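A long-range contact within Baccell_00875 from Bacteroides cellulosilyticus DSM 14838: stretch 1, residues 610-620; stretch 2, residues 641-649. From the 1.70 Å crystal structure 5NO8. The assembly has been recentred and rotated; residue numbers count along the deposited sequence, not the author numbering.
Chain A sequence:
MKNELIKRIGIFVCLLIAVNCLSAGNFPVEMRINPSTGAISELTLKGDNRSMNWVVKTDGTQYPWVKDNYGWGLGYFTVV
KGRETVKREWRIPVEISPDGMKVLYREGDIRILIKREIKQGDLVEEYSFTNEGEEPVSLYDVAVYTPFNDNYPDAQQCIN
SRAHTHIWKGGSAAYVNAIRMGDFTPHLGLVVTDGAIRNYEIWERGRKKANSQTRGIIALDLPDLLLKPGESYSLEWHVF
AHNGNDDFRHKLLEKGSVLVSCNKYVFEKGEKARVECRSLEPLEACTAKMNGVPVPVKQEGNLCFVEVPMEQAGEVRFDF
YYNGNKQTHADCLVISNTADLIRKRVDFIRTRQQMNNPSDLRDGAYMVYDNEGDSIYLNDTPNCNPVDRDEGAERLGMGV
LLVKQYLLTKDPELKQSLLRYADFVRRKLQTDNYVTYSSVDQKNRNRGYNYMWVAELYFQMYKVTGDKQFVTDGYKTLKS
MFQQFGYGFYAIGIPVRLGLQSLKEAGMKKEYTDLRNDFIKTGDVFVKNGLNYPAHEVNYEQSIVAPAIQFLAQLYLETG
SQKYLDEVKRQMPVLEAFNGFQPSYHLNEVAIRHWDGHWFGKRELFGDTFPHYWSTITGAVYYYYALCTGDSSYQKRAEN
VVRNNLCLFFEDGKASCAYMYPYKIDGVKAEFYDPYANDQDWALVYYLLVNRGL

Stretch 1 (610-620) FPHYWSTITGA
Stretch 2 (641-649) VVRNNLCLF

Two segments of one chain, buried except at Arg 643, meet over 451 Å² of summed surface. In the first, Pro 611, preceded by a cis peptide bond (phi/psi -89/154), leads into a type I turn from His 612 to Ser 615, and a helix runs on through Ala 620. The second descends from a helix containing Val 641 and Val 642 through Asn 645 into a 3-10 segment, 646-648. The register is antiparallel: CA atoms pair Pro 611 with Asn 645 at 6.1 Å, Thr 616 with Val 642 at 5.5 Å and Gly 619 with Val 641 at 5.3 Å.

One hydrogen bond crosses the contact. Asn 645 (chi1 -80°, chi2 -107°) swings its amide nearer, so that ND2 donates to Ser 615 OG at 2.9 Å; ND2 also donates to Val 641 O at 3.1 Å, anchoring the amide to its own helix. Ser 615, p rotamer, passes the chain on, OG donating to His 612 O at 2.8 Å. A small hydroxyl that both accepts and donates suits this place. Thr 616, also p, turns OG1 back to Tyr 613 O at 2.7 Å, while its CG2 packs 3.4 Å from Asn 645 CG.

Apolar packing closes the turn end. Pro 611 is the most covered residue, its C-gamma endo ring directed toward the partner: CG lies 3.4 Å from Cys 647 SG (p rotamer) and 4.2 Å from Leu 648 CG. Leu 648 (m, t) also sets CD1 4.2 Å from Tyr 613 CB. Pro 611 O is buried without a polar partner, 3.8 Å from Leu 648 CD2.

At the helical end, Val 641 (t) places CG1 3.4 Å from Ser 615 O and 3.8 Å from Gly 619 N. Gly 619 leaves room for both valines: an ideal CB on it would lie 3.0 Å from Val 642 CG1, a clash, and 3.3 Å from Val 641 CG1, a tight fit.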

# COMPACT_ATOMS: atom_id res chain seq x y z
N PHE A 610 0.81 2.40 -4.22
CA PHE A 610 -0.41 2.72 -3.53
C PHE A 610 -1.49 3.07 -4.55
O PHE A 610 -1.46 4.17 -5.08
CB PHE A 610 -0.22 3.93 -2.64
CG PHE A 610 0.44 3.66 -1.32
CD1 PHE A 610 -0.18 2.90 -0.34
CD2 PHE A 610 1.62 4.33 -0.98
CE1 PHE A 610 0.38 2.75 0.92
CE2 PHE A 610 2.20 4.16 0.26
CZ PHE A 610 1.58 3.38 1.21
N PRO A 611 -2.44 2.18 -4.84
CA PRO A 611 -2.57 0.86 -4.28
C PRO A 611 -1.80 -0.16 -5.07
O PRO A 611 -1.44 0.06 -6.24
CB PRO A 611 -4.07 0.61 -4.37
CG PRO A 611 -4.50 1.34 -5.58
CD PRO A 611 -3.55 2.50 -5.76
N HIS A 612 -1.43 -1.23 -4.36
CA HIS A 612 -1.10 -2.46 -4.98
C HIS A 612 -2.24 -3.40 -4.66
O HIS A 612 -2.71 -3.45 -3.56
CB HIS A 612 0.20 -3.02 -4.46
CG HIS A 612 0.58 -4.29 -5.12
ND1 HIS A 612 0.32 -5.52 -4.57
CD2 HIS A 612 1.10 -4.53 -6.35
CE1 HIS A 612 0.73 -6.46 -5.40
NE2 HIS A 612 1.21 -5.88 -6.48
N TYR A 613 -2.60 -4.22 -5.63
CA TYR A 613 -3.80 -5.06 -5.53
C TYR A 613 -3.84 -6.03 -4.34
O TYR A 613 -4.92 -6.37 -3.87
CB TYR A 613 -4.03 -5.81 -6.83
CG TYR A 613 -3.08 -6.95 -7.04
CD1 TYR A 613 -3.40 -8.21 -6.56
CD2 TYR A 613 -1.90 -6.78 -7.72
CE1 TYR A 613 -2.58 -9.28 -6.77
CE2 TYR A 613 -1.05 -7.86 -7.92
CZ TYR A 613 -1.40 -9.10 -7.42
OH TYR A 613 -0.61 -10.22 -7.60
N TRP A 614 -2.69 -6.50 -3.83
CA TRP A 614 -2.78 -7.36 -2.63
C TRP A 614 -3.28 -6.63 -1.38
O TRP A 614 -3.69 -7.27 -0.41
CB TRP A 614 -1.50 -8.12 -2.33
CG TRP A 614 -1.15 -9.26 -3.22
CD1 TRP A 614 0.08 -9.52 -3.68
CD2 TRP A 614 -1.99 -10.33 -3.72
NE1 TRP A 614 0.09 -10.65 -4.44
CE2 TRP A 614 -1.17 -11.17 -4.48
CE3 TRP A 614 -3.35 -10.63 -3.63
CZ2 TRP A 614 -1.66 -12.31 -5.15
CZ3 TRP A 614 -3.84 -11.75 -4.30
CH2 TRP A 614 -3.00 -12.57 -5.02
N SER A 615 -3.32 -5.29 -1.40
CA SER A 615 -4.03 -4.56 -0.35
C SER A 615 -5.47 -5.05 -0.19
O SER A 615 -6.04 -4.91 0.87
CB SER A 615 -4.06 -3.05 -0.61
OG SER A 615 -4.81 -2.70 -1.79
N THR A 616 -6.06 -5.61 -1.24
CA THR A 616 -7.44 -6.11 -1.15
C THR A 616 -7.58 -7.35 -0.30
O THR A 616 -8.67 -7.66 0.12
CB THR A 616 -8.08 -6.35 -2.54
OG1 THR A 616 -7.40 -7.36 -3.26
CG2 THR A 616 -8.08 -5.05 -3.37
N ILE A 617 -6.48 -8.05 0.01
CA ILE A 617 -6.59 -9.19 0.91
C ILE A 617 -7.08 -8.70 2.27
O ILE A 617 -7.87 -9.37 2.93
CB ILE A 617 -5.25 -9.93 1.12
CG1 ILE A 617 -4.63 -10.39 -0.18
CG2 ILE A 617 -5.49 -11.16 2.00
CD1 ILE A 617 -3.17 -10.75 -0.03
N THR A 618 -6.63 -7.51 2.70
CA THR A 618 -7.13 -6.92 3.93
C THR A 618 -8.64 -6.66 3.86
O THR A 618 -9.34 -6.89 4.82
CB THR A 618 -6.35 -5.64 4.27
OG1 THR A 618 -4.98 -6.01 4.48
CG2 THR A 618 -6.87 -4.96 5.52
N GLY A 619 -9.12 -6.22 2.70
CA GLY A 619 -10.56 -6.13 2.45
C GLY A 619 -11.24 -7.48 2.65
O GLY A 619 -12.26 -7.53 3.29
N ALA A 620 -10.68 -8.53 2.08
CA ALA A 620 -11.23 -9.88 2.27
C ALA A 620 -11.29 -10.25 3.75
O ALA A 620 -12.31 -10.73 4.23
CB ALA A 620 -10.44 -10.90 1.51
N VAL A 641 -11.85 -0.58 1.17
CA VAL A 641 -10.57 -1.11 0.69
C VAL A 641 -10.64 -1.52 -0.80
O VAL A 641 -9.81 -1.11 -1.61
CB VAL A 641 -10.09 -2.35 1.51
CG1 VAL A 641 -8.85 -2.95 0.87
CG2 VAL A 641 -9.81 -1.97 2.94
N VAL A 642 -11.63 -2.32 -1.15
CA VAL A 642 -11.71 -2.84 -2.51
C VAL A 642 -12.13 -1.75 -3.51
O VAL A 642 -11.64 -1.76 -4.64
CB VAL A 642 -12.56 -4.14 -2.60
CG1 VAL A 642 -11.95 -5.21 -1.68
CG2 VAL A 642 -14.05 -3.91 -2.29
N ARG A 643 -12.96 -0.81 -3.08
CA ARG A 643 -13.36 0.34 -3.89
C ARG A 643 -12.14 1.18 -4.30
O ARG A 643 -11.99 1.59 -5.46
CB ARG A 643 -14.36 1.18 -3.10
CG ARG A 643 -14.72 2.47 -3.73
CD ARG A 643 -16.02 2.99 -3.16
NE ARG A 643 -15.85 3.28 -1.74
CZ ARG A 643 -16.56 2.81 -0.73
NH1 ARG A 643 -17.60 1.99 -0.91
NH2 ARG A 643 -16.29 3.22 0.50
N ASN A 644 -11.22 1.35 -3.36
CA ASN A 644 -10.07 2.21 -3.62
C ASN A 644 -9.10 1.59 -4.61
O ASN A 644 -8.35 2.31 -5.28
CB ASN A 644 -9.41 2.61 -2.30
CG ASN A 644 -10.27 3.55 -1.50
OD1 ASN A 644 -11.22 4.15 -2.02
ND2 ASN A 644 -9.98 3.66 -0.21
N ASN A 645 -9.12 0.26 -4.75
CA ASN A 645 -8.32 -0.40 -5.74
C ASN A 645 -8.90 -0.31 -7.15
O ASN A 645 -8.27 -0.72 -8.11
CB ASN A 645 -8.04 -1.84 -5.35
CG ASN A 645 -6.92 -1.97 -4.35
OD1 ASN A 645 -5.83 -2.40 -4.71
ND2 ASN A 645 -7.19 -1.63 -3.09
N LEU A 646 -10.09 0.24 -7.31
CA LEU A 646 -10.65 0.42 -8.64
C LEU A 646 -9.86 1.36 -9.51
O LEU A 646 -10.01 1.33 -10.72
CB LEU A 646 -12.11 0.88 -8.60
CG LEU A 646 -13.10 -0.12 -8.03
CD1 LEU A 646 -14.44 0.57 -7.87
CD2 LEU A 646 -13.20 -1.36 -8.91
N CYS A 647 -8.99 2.19 -8.92
CA CYS A 647 -8.17 3.09 -9.72
C CYS A 647 -7.18 2.38 -10.63
O CYS A 647 -6.68 2.99 -11.56
CB CYS A 647 -7.46 4.11 -8.85
SG CYS A 647 -6.19 3.37 -7.79
N LEU A 648 -6.95 1.09 -10.41
CA LEU A 648 -6.03 0.31 -11.26
C LEU A 648 -6.65 -0.11 -12.60
O LEU A 648 -5.98 -0.72 -13.41
CB LEU A 648 -5.58 -0.93 -10.50
CG LEU A 648 -4.80 -0.70 -9.21
CD1 LEU A 648 -4.77 -1.99 -8.41
CD2 LEU A 648 -3.40 -0.17 -9.48
N PHE A 649 -7.93 0.19 -12.80
CA PHE A 649 -8.71 -0.24 -13.96
C PHE A 649 -9.25 0.99 -14.66
O PHE A 649 -9.81 1.89 -14.00
CB PHE A 649 -9.85 -1.15 -13.48
CG PHE A 649 -9.33 -2.31 -12.70
CD1 PHE A 649 -8.85 -3.44 -13.35
CD2 PHE A 649 -9.24 -2.25 -11.31
CE1 PHE A 649 -8.27 -4.48 -12.63
CE2 PHE A 649 -8.67 -3.29 -10.59
CZ PHE A 649 -8.19 -4.41 -11.26